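Local atomic coordinates of trichothecene 3-O-acetyltransferase (Gibberella zeae, PDB entry 3B2S), a protein that probably transfers an acetyl group from acetyl-coenzyme A to the 3-hydroxyl of trichothecene mycotoxins. Residues R291-R296 / N311-N316; S378-V383 / L411-P416. All coordinates share one frame; numbering follows the deposited sequence. Where two conformers were deposited one is given.

Contact 1: residues R291-R296 / N311-N316. With COA (coenzyme A), chain D; B2S ((3alpha,7alpha)-3,7,15-trihydroxy-12,13-epoxytrichothec-9-en-8-one), chain E.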
loop_
_atom_site.group_PDB
_atom_site.type_symbol
_atom_site.label_atom_id
_atom_site.label_comp_id
_atom_site.label_asym_id
_atom_site.label_seq_id
_atom_site.Cartn_x
_atom_site.Cartn_y
_atom_site.Cartn_z
ATOM N N ARG A 291 2.379 -0.339 -11.716
ATOM C CA ARG A 291 1.726 -1.343 -10.887
ATOM C C ARG A 291 2.697 -1.892 -9.840
ATOM O O ARG A 291 3.743 -2.406 -10.197
ATOM C CB ARG A 291 1.204 -2.482 -11.763
ATOM C CG ARG A 291 0.355 -3.516 -10.967
ATOM C CD ARG A 291 0.179 -4.782 -11.806
ATOM N NE ARG A 291 -0.949 -5.606 -11.327
ATOM C CZ ARG A 291 -1.338 -6.738 -11.923
ATOM N NH1 ARG A 291 -0.663 -7.193 -12.979
ATOM N NH2 ARG A 291 -2.392 -7.407 -11.467
ATOM N N ALA A 292 2.339 -1.798 -8.558
ATOM C CA ALA A 292 3.243 -2.288 -7.499
ATOM C C ALA A 292 3.227 -3.810 -7.473
ATOM O O ALA A 292 2.157 -4.437 -7.643
ATOM C CB ALA A 292 2.863 -1.714 -6.099
ATOM N N VAL A 293 4.408 -4.398 -7.277
ATOM C CA VAL A 293 4.565 -5.844 -7.309
ATOM C C VAL A 293 5.503 -6.236 -6.148
ATOM O O VAL A 293 6.562 -5.651 -5.978
ATOM C CB VAL A 293 5.174 -6.307 -8.658
ATOM C CG1 VAL A 293 5.373 -7.865 -8.692
ATOM C CG2 VAL A 293 4.263 -5.901 -9.828
ATOM N N ASP A 294 5.070 -7.199 -5.344
ATOM C CA ASP A 294 5.916 -7.813 -4.298
ATOM C C ASP A 294 7.025 -8.612 -4.976
ATOM O O ASP A 294 6.783 -9.474 -5.849
ATOM C CB ASP A 294 5.025 -8.689 -3.395
ATOM C CG ASP A 294 5.803 -9.497 -2.371
ATOM O OD1 ASP A 294 6.956 -9.144 -2.050
ATOM O OD2 ASP A 294 5.232 -10.495 -1.886
ATOM N N ALA A 295 8.257 -8.280 -4.629
ATOM C CA ALA A 295 9.415 -8.862 -5.266
ATOM C C ALA A 295 10.018 -10.056 -4.469
ATOM O O ALA A 295 10.989 -10.681 -4.920
ATOM C CB ALA A 295 10.459 -7.793 -5.506
ATOM N N ARG A 296 9.425 -10.396 -3.322
ATOM C CA ARG A 296 9.922 -11.538 -2.543
ATOM C C ARG A 296 9.943 -12.850 -3.369
ATOM O O ARG A 296 10.957 -13.556 -3.352
ATOM C CB ARG A 296 9.093 -11.744 -1.273
ATOM C CG ARG A 296 9.328 -10.678 -0.177
ATOM C CD ARG A 296 8.149 -10.627 0.797
ATOM N NE ARG A 296 8.318 -9.578 1.818
ATOM C CZ ARG A 296 8.135 -8.268 1.629
ATOM N NH1 ARG A 296 7.750 -7.777 0.437
ATOM N NH2 ARG A 296 8.319 -7.442 2.653
ATOM N N ASN A 311 8.703 -3.643 -6.111
ATOM C CA ASN A 311 9.066 -2.885 -7.290
ATOM C C ASN A 311 7.758 -2.540 -7.985
ATOM O O ASN A 311 6.676 -2.681 -7.390
ATOM C CB ASN A 311 10.021 -3.703 -8.171
ATOM C CG ASN A 311 10.847 -2.839 -9.121
ATOM O OD1 ASN A 311 10.492 -1.703 -9.409
ATOM N ND2 ASN A 311 11.943 -3.402 -9.633
ATOM N N MET A 312 7.855 -2.013 -9.198
ATOM C CA MET A 312 6.691 -1.719 -10.028
ATOM C C MET A 312 6.880 -2.397 -11.382
ATOM O O MET A 312 8.011 -2.733 -11.762
ATOM C CB MET A 312 6.577 -0.221 -10.298
ATOM C CG MET A 312 6.698 0.673 -9.085
ATOM S SD MET A 312 5.330 0.563 -7.943
ATOM C CE MET A 312 4.081 1.531 -8.810
ATOM N N THR A 313 5.779 -2.585 -12.111
ATOM C CA THR A 313 5.891 -2.863 -13.550
ATOM C C THR A 313 5.266 -1.663 -14.233
ATOM O O THR A 313 4.337 -1.064 -13.686
ATOM C CB THR A 313 5.169 -4.174 -13.994
ATOM O OG1 THR A 313 3.786 -4.124 -13.645
ATOM C CG2 THR A 313 5.823 -5.399 -13.367
ATOM N N TYR A 314 5.806 -1.298 -15.401
ATOM C CA TYR A 314 5.386 -0.087 -16.148
ATOM C C TYR A 314 4.843 -0.530 -17.499
ATOM O O TYR A 314 5.401 -1.447 -18.115
ATOM C CB TYR A 314 6.573 0.872 -16.364
ATOM C CG TYR A 314 7.186 1.279 -15.038
ATOM C CD1 TYR A 314 8.304 0.609 -14.534
ATOM C CD2 TYR A 314 6.593 2.269 -14.253
ATOM C CE1 TYR A 314 8.848 0.955 -13.271
ATOM C CE2 TYR A 314 7.126 2.632 -12.992
ATOM C CZ TYR A 314 8.234 1.948 -12.509
ATOM O OH TYR A 314 8.751 2.281 -11.264
ATOM N N HIS A 315 3.766 0.129 -17.915
ATOM C CA HIS A 315 2.993 -0.188 -19.123
ATOM C C HIS A 315 2.616 1.120 -19.809
ATOM O O HIS A 315 1.856 1.910 -19.268
ATOM C CB HIS A 315 1.730 -0.955 -18.718
ATOM C CG HIS A 315 2.035 -2.151 -17.868
ATOM N ND1 HIS A 315 2.137 -2.083 -16.490
ATOM C CD2 HIS A 315 2.381 -3.410 -18.209
ATOM C CE1 HIS A 315 2.483 -3.273 -16.021
ATOM N NE2 HIS A 315 2.652 -4.087 -17.043
ATOM N N ASN A 316 3.144 1.328 -21.014
ATOM C CA ASN A 316 2.942 2.582 -21.724
ATOM C C ASN A 316 2.158 2.391 -23.014
ATOM O O ASN A 316 2.445 1.482 -23.783
ATOM C CB ASN A 316 4.296 3.221 -22.005
ATOM C CG ASN A 316 4.937 3.753 -20.749
ATOM O OD1 ASN A 316 4.576 4.829 -20.280
ATOM N ND2 ASN A 316 5.873 2.987 -20.176
HETATM N N1A COA D . -4.055 -21.424 -15.333
HETATM C C2A COA D . -4.971 -20.409 -15.094
HETATM N N3A COA D . -4.729 -19.514 -14.066
HETATM C C4A COA D . -3.598 -19.642 -13.302
HETATM C C5A COA D . -2.682 -20.672 -13.527
HETATM C C6A COA D . -2.916 -21.587 -14.563
HETATM N N6A COA D . -2.291 -22.773 -14.562
HETATM N N7A COA D . -1.681 -20.547 -12.615
HETATM C C8A COA D . -1.941 -19.476 -11.825
HETATM N N9A COA D . -3.127 -18.911 -12.241
HETATM C C1B COA D . -3.816 -17.735 -11.680
HETATM C C2B COA D . -4.417 -18.015 -10.305
HETATM O O2B COA D . -5.655 -18.691 -10.407
HETATM C C3B COA D . -4.534 -16.606 -9.749
HETATM O O3B COA D . -5.652 -15.961 -10.314
HETATM P P3B COA D . -6.971 -15.648 -9.458
HETATM O O7A COA D . -7.628 -16.933 -8.990
HETATM O O8A COA D . -6.601 -14.829 -8.232
HETATM O O9A COA D . -7.929 -14.913 -10.362
HETATM C C4B COA D . -3.345 -15.894 -10.366
HETATM O O4B COA D . -2.952 -16.621 -11.517
HETATM C C5B COA D . -2.182 -15.732 -9.398
HETATM O O5B COA D . -1.299 -14.863 -10.062
HETATM P P1A COA D . -0.327 -13.873 -9.242
HETATM O O1A COA D . 0.415 -13.001 -10.237
HETATM O O2A COA D . 0.642 -14.692 -8.392
HETATM O O3A COA D . -1.289 -13.038 -8.241
HETATM P P2A COA D . -2.237 -11.785 -8.616
HETATM O O4A COA D . -3.505 -11.967 -7.802
HETATM O O5A COA D . -2.445 -11.639 -10.114
HETATM O O6A COA D . -1.460 -10.451 -8.088
HETATM C CBP COA D . 0.230 -8.691 -8.089
HETATM C CCP COA D . -0.533 -9.741 -8.901
HETATM C CDP COA D . 1.342 -8.168 -8.994
HETATM C CEP COA D . -0.719 -7.546 -7.785
HETATM C CAP COA D . 0.755 -9.309 -6.759
HETATM O OAP COA D . 1.485 -10.506 -6.981
HETATM C C9P COA D . 1.596 -8.425 -5.853
HETATM O O9P COA D . 2.975 -8.470 -6.026
HETATM N N8P COA D . 1.030 -7.665 -4.903
HETATM C C7P COA D . 1.475 -6.299 -4.593
HETATM C C6P COA D . 2.443 -6.238 -3.406
HETATM C C5P COA D . 2.436 -4.898 -2.721
HETATM O O5P COA D . 1.705 -3.998 -3.158
HETATM N N4P COA D . 3.229 -4.753 -1.646
HETATM C C13 B2S E . 1.914 3.371 -5.695
HETATM O O2 B2S E . 2.715 2.122 -5.547
HETATM C C12 B2S E . 2.679 3.050 -4.419
HETATM C C5 B2S E . 4.006 3.694 -3.985
HETATM C C14 B2S E . 5.024 3.859 -5.144
HETATM C C4 B2S E . 4.467 2.589 -2.978
HETATM C C3 B2S E . 3.198 1.748 -2.634
HETATM O O3 B2S E . 2.999 1.606 -1.208
HETATM C C2 B2S E . 2.021 2.561 -3.178
HETATM O O1 B2S E . 1.699 3.622 -2.210
HETATM C C11 B2S E . 2.461 4.909 -2.317
HETATM C C10 B2S E . 2.196 5.841 -1.273
HETATM C C9 B2S E . 2.235 7.155 -1.779
HETATM C C16 B2S E . 1.926 8.355 -0.868
HETATM C C8 B2S E . 2.598 7.347 -3.136
HETATM O O5 B2S E . 2.666 8.486 -3.613
HETATM C C7 B2S E . 2.924 6.112 -4.059
HETATM O O4 B2S E . 3.615 6.447 -5.271
HETATM C C6 B2S E . 3.698 5.036 -3.245
HETATM C C15 B2S E . 4.961 5.649 -2.579
HETATM O O6 B2S E . 5.048 7.024 -3.009
HETATM O O HOH W 1 1.994 -6.360 -13.992
#
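Arg291 and Thr313 face each other as a hydrogen-bonded antiparallel pair, as do Val293 and Asn311, with the non-hydrogen-bonded pair Ala292-Met312 between them. Four backbone bonds result, among them Val293 N to Asn311 O at 2.8 Å.

Among polar side chains, the extended Arg291 runs beside Thr313 in the same direction. One water joins them, 3.0 Å from Arg291 NH1, in the guanidinium plane, and 2.9 Å from Thr313 OG1. Arg291 NH2 forms salt bridges with Asp262 and Asp263. Nearer the turn, Asp294 OD1 accepts from Arg296 N (3.0 Å), a capping bond, and from Arg296 NH1 (2.9 Å), a salt bridge, on opposite faces of the carboxylate plane.

Apolar contacts divide by face. Met312, bent at chi2 (-69°) and chi3 (-77°), folds its SD against Ala292 CB, 3.8 Å away, and its CE toward the trichothecene. On the other face Val293 CG2 crosses to Thr313 CG2.

Coenzyme A lies along 291-294: Asp294 N donates to its O9P, at a modelled 2.5 Å that is unusually short, so the exact length is doubtful, and its CDP methyl sits over the centre of the Arg291 guanidinium. The chemistry implies that the strand positions the pantetheine by one backbone N-H and by side-chain packing, while acidic partners probably stabilise the buried Arg291 charge.

Contact 2: residues S378-V383 / L411-P416. With COA (coenzyme A), chain D; B2S ((3alpha,7alpha)-3,7,15-trihydroxy-12,13-epoxytrichothec-9-en-8-one), chain E.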
loop_
_atom_site.group_PDB
_atom_site.type_symbol
_atom_site.label_atom_id
_atom_site.label_comp_id
_atom_site.label_asym_id
_atom_site.label_seq_id
_atom_site.Cartn_x
_atom_site.Cartn_y
_atom_site.Cartn_z
ATOM N N SER A 378 -1.425 0.182 -6.233
ATOM C CA SER A 378 -0.850 -0.857 -5.398
ATOM C C SER A 378 -1.953 -1.754 -4.836
ATOM O O SER A 378 -2.793 -1.295 -4.054
ATOM C CB SER A 378 -0.066 -0.245 -4.235
ATOM O OG SER A 378 0.628 -1.295 -3.557
ATOM N N SER A 379 -1.913 -3.039 -5.199
ATOM C CA SER A 379 -2.899 -4.002 -4.722
ATOM C C SER A 379 -2.440 -4.625 -3.423
ATOM O O SER A 379 -1.367 -5.254 -3.373
ATOM C CB SER A 379 -3.065 -5.134 -5.724
ATOM O OG SER A 379 -3.975 -6.092 -5.218
ATOM N N TRP A 380 -3.270 -4.471 -2.392
ATOM C CA TRP A 380 -3.064 -5.185 -1.120
ATOM C C TRP A 380 -3.946 -6.410 -1.042
ATOM O O TRP A 380 -4.171 -6.954 0.044
ATOM C CB TRP A 380 -3.370 -4.252 0.066
ATOM C CG TRP A 380 -2.530 -3.011 0.086
ATOM C CD1 TRP A 380 -1.346 -2.820 -0.563
ATOM C CD2 TRP A 380 -2.781 -1.807 0.832
ATOM N NE1 TRP A 380 -0.844 -1.565 -0.281
ATOM C CE2 TRP A 380 -1.703 -0.922 0.571
ATOM C CE3 TRP A 380 -3.814 -1.386 1.691
ATOM C CZ2 TRP A 380 -1.625 0.371 1.139
ATOM C CZ3 TRP A 380 -3.739 -0.108 2.255
ATOM C CH2 TRP A 380 -2.644 0.755 1.973
ATOM N N ALA A 381 -4.457 -6.854 -2.195
ATOM C CA ALA A 381 -5.508 -7.887 -2.209
ATOM C C ALA A 381 -5.119 -9.192 -1.510
ATOM O O ALA A 381 -5.964 -9.805 -0.880
ATOM C CB ALA A 381 -5.997 -8.183 -3.642
ATOM N N LYS A 382 -3.867 -9.582 -1.657
ATOM C CA LYS A 382 -3.381 -10.875 -1.124
ATOM C C LYS A 382 -2.950 -10.850 0.384
ATOM O O LYS A 382 -2.638 -11.852 0.928
ATOM C CB LYS A 382 -2.254 -11.421 -2.001
ATOM C CG LYS A 382 -0.923 -10.765 -1.729
ATOM C CD LYS A 382 -0.044 -10.768 -2.946
ATOM C CE LYS A 382 1.106 -9.790 -2.744
ATOM N NZ LYS A 382 0.709 -8.597 -1.944
ATOM N N VAL A 383 -2.959 -9.698 1.003
ATOM C CA VAL A 383 -2.440 -9.712 2.382
ATOM C C VAL A 383 -3.486 -10.309 3.329
ATOM O O VAL A 383 -4.670 -10.351 2.985
ATOM C CB VAL A 383 -1.818 -8.374 2.869
ATOM C CG1 VAL A 383 -0.732 -7.896 1.898
ATOM C CG2 VAL A 383 -2.854 -7.297 3.087
ATOM N N LEU A 411 -3.306 8.042 -7.852
ATOM C CA LEU A 411 -2.916 6.995 -6.915
ATOM C C LEU A 411 -4.138 6.160 -6.556
ATOM O O LEU A 411 -5.238 6.687 -6.346
ATOM C CB LEU A 411 -2.288 7.624 -5.661
ATOM C CG LEU A 411 -1.752 6.701 -4.557
ATOM C CD1 LEU A 411 -0.590 5.832 -5.085
ATOM C CD2 LEU A 411 -1.294 7.554 -3.378
ATOM N N MET A 412 -3.929 4.843 -6.466
ATOM C CA MET A 412 -5.014 3.893 -6.241
ATOM C C MET A 412 -4.512 2.683 -5.467
ATOM O O MET A 412 -3.327 2.354 -5.553
ATOM C CB MET A 412 -5.537 3.401 -7.578
ATOM C CG MET A 412 -5.972 4.527 -8.509
ATOM S SD MET A 412 -6.755 3.825 -9.956
ATOM C CE MET A 412 -7.009 5.367 -10.847
ATOM N N TYR A 413 -5.413 2.050 -4.708
ATOM C CA TYR A 413 -5.108 0.820 -3.949
ATOM C C TYR A 413 -6.235 -0.205 -4.100
ATOM O O TYR A 413 -7.380 0.177 -4.243
ATOM C CB TYR A 413 -4.994 1.153 -2.450
ATOM C CG TYR A 413 -3.884 2.122 -2.127
ATOM C CD1 TYR A 413 -4.142 3.483 -1.899
ATOM C CD2 TYR A 413 -2.568 1.669 -2.032
ATOM C CE1 TYR A 413 -3.105 4.361 -1.607
ATOM C CE2 TYR A 413 -1.527 2.536 -1.735
ATOM C CZ TYR A 413 -1.800 3.870 -1.530
ATOM O OH TYR A 413 -0.729 4.693 -1.253
ATOM N N PHE A 414 -5.912 -1.497 -4.038
ATOM C CA PHE A 414 -6.926 -2.513 -3.677
ATOM C C PHE A 414 -6.758 -2.878 -2.225
ATOM O O PHE A 414 -5.631 -3.097 -1.760
ATOM C CB PHE A 414 -6.800 -3.815 -4.500
ATOM C CG PHE A 414 -6.956 -3.635 -5.998
ATOM C CD1 PHE A 414 -7.570 -2.508 -6.524
ATOM C CD2 PHE A 414 -6.473 -4.617 -6.878
ATOM C CE1 PHE A 414 -7.697 -2.337 -7.921
ATOM C CE2 PHE A 414 -6.594 -4.471 -8.266
ATOM C CZ PHE A 414 -7.219 -3.321 -8.788
ATOM N N MET A 415 -7.874 -2.966 -1.509
ATOM C CA MET A 415 -7.855 -3.418 -0.121
ATOM C C MET A 415 -7.573 -4.927 -0.077
ATOM O O MET A 415 -7.694 -5.608 -1.097
ATOM C CB MET A 415 -9.185 -3.078 0.567
ATOM C CG MET A 415 -9.488 -1.567 0.626
ATOM S SD MET A 415 -8.179 -0.628 1.465
ATOM C CE MET A 415 -7.237 0.105 0.116
ATOM N N PRO A 416 -7.169 -5.452 1.101
ATOM C CA PRO A 416 -7.166 -6.905 1.283
ATOM C C PRO A 416 -8.505 -7.475 0.856
ATOM O O PRO A 416 -9.557 -6.950 1.218
ATOM C CB PRO A 416 -6.935 -7.068 2.801
ATOM C CG PRO A 416 -6.088 -5.842 3.132
ATOM C CD PRO A 416 -6.690 -4.743 2.302
HETATM N N1A COA D . -4.055 -21.424 -15.333
HETATM C C2A COA D . -4.971 -20.409 -15.094
HETATM N N3A COA D . -4.729 -19.514 -14.066
HETATM C C4A COA D . -3.598 -19.642 -13.302
HETATM C C5A COA D . -2.682 -20.672 -13.527
HETATM C C6A COA D . -2.916 -21.587 -14.563
HETATM N N6A COA D . -2.291 -22.773 -14.562
HETATM N N7A COA D . -1.681 -20.547 -12.615
HETATM C C8A COA D . -1.941 -19.476 -11.825
HETATM N N9A COA D . -3.127 -18.911 -12.241
HETATM C C1B COA D . -3.816 -17.735 -11.680
HETATM C C2B COA D . -4.417 -18.015 -10.305
HETATM O O2B COA D . -5.655 -18.691 -10.407
HETATM C C3B COA D . -4.534 -16.606 -9.749
HETATM O O3B COA D . -5.652 -15.961 -10.314
HETATM P P3B COA D . -6.971 -15.648 -9.458
HETATM O O7A COA D . -7.628 -16.933 -8.990
HETATM O O8A COA D . -6.601 -14.829 -8.232
HETATM O O9A COA D . -7.929 -14.913 -10.362
HETATM C C4B COA D . -3.345 -15.894 -10.366
HETATM O O4B COA D . -2.952 -16.621 -11.517
HETATM C C5B COA D . -2.182 -15.732 -9.398
HETATM O O5B COA D . -1.299 -14.863 -10.062
HETATM P P1A COA D . -0.327 -13.873 -9.242
HETATM O O1A COA D . 0.415 -13.001 -10.237
HETATM O O2A COA D . 0.642 -14.692 -8.392
HETATM O O3A COA D . -1.289 -13.038 -8.241
HETATM P P2A COA D . -2.237 -11.785 -8.616
HETATM O O4A COA D . -3.505 -11.967 -7.802
HETATM O O5A COA D . -2.445 -11.639 -10.114
HETATM O O6A COA D . -1.460 -10.451 -8.088
HETATM C CBP COA D . 0.230 -8.691 -8.089
HETATM C CCP COA D . -0.533 -9.741 -8.901
HETATM C CDP COA D . 1.342 -8.168 -8.994
HETATM C CEP COA D . -0.719 -7.546 -7.785
HETATM C CAP COA D . 0.755 -9.309 -6.759
HETATM O OAP COA D . 1.485 -10.506 -6.981
HETATM C C9P COA D . 1.596 -8.425 -5.853
HETATM O O9P COA D . 2.975 -8.470 -6.026
HETATM N N8P COA D . 1.030 -7.665 -4.903
HETATM C C7P COA D . 1.475 -6.299 -4.593
HETATM C C6P COA D . 2.443 -6.238 -3.406
HETATM C C5P COA D . 2.436 -4.898 -2.721
HETATM O O5P COA D . 1.705 -3.998 -3.158
HETATM N N4P COA D . 3.229 -4.753 -1.646
HETATM C C13 B2S E . 1.914 3.371 -5.695
HETATM O O2 B2S E . 2.715 2.122 -5.547
HETATM C C12 B2S E . 2.679 3.050 -4.419
HETATM C C5 B2S E . 4.006 3.694 -3.985
HETATM C C14 B2S E . 5.024 3.859 -5.144
HETATM C C4 B2S E . 4.467 2.589 -2.978
HETATM C C3 B2S E . 3.198 1.748 -2.634
HETATM O O3 B2S E . 2.999 1.606 -1.208
HETATM C C2 B2S E . 2.021 2.561 -3.178
HETATM O O1 B2S E . 1.699 3.622 -2.210
HETATM C C11 B2S E . 2.461 4.909 -2.317
HETATM C C10 B2S E . 2.196 5.841 -1.273
HETATM C C9 B2S E . 2.235 7.155 -1.779
HETATM C C16 B2S E . 1.926 8.355 -0.868
HETATM C C8 B2S E . 2.598 7.347 -3.136
HETATM O O5 B2S E . 2.666 8.486 -3.613
HETATM C C7 B2S E . 2.924 6.112 -4.059
HETATM O O4 B2S E . 3.615 6.447 -5.271
HETATM C C6 B2S E . 3.698 5.036 -3.245
HETATM C C15 B2S E . 4.961 5.649 -2.579
HETATM O O6 B2S E . 5.048 7.024 -3.009
#
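Strands 378-379 and 411-414 run parallel, Ser378 beside Tyr413 and Ser379 beside Phe414, joined by the bonds Ser378 N to Met412 O, Phe414 N to Ser378 O and Trp380 N to Phe414 O.

Tyr413 CD2 lies 3.4 Å above one face of the Trp380 ring, near its rim; the six-membered ring of Trp380 and the Tyr413 ring are inclined at 40°, with centroids 4.8 Å apart. From there Tyr413 OH donates to O1 of the trichothecene at 2.8 Å. Ser378 holds OG anti to the backbone N (chi1 -172°), bringing it to 2.9 Å from coenzyme A O5P, while its CB packs against Tyr413 CD2 and the trichothecene. Ser379 OG meets Phe414 CD2, accepts from Ala381 N in an ST turn and also bonds to Asp262. Met415 SD lies 5.5 Å from the centroid of the Trp380 six-membered ring, an oblique Met-aromatic contact, its CE packs on Trp380 CE3, and Val383 CG2 reaches Pro416 CG at 3.5 Å. The pair thus brings Ser378 and Tyr413 to where trichothecene and pantetheine converge, consistent with a CoA-dependent acyltransferase.

Helix 261-277 packs against Met412 and Phe414, helix 161-176 touches Trp380 and Val383, and strand 423-430 continues the sheet beyond 411-414.

From the N terminus, strand 286-294 leads through helix 296-299 to strand 310-318, and contact 1 closes this antiparallel excursion with 14 residues between its segments. The chain then runs through helices 319-324, 327-335 and 340-356 before strand 375-379 opens contact 2, which closes a mostly irregular 27-residue connection at strand 411-414. The two loops follow in series, neither nesting nor crossing. They nevertheless meet in one mixed sheet, where 286-294 and 375-379 are parallel neighbours: Ala292 CB lies 3.4 Å from Ser378 OG. With centres about 13 Å apart, contacts 1 and 2 both touch coenzyme A and the trichothecene, so that four neighbouring strands of the sheet flank the ligands, the two middle ones touching both.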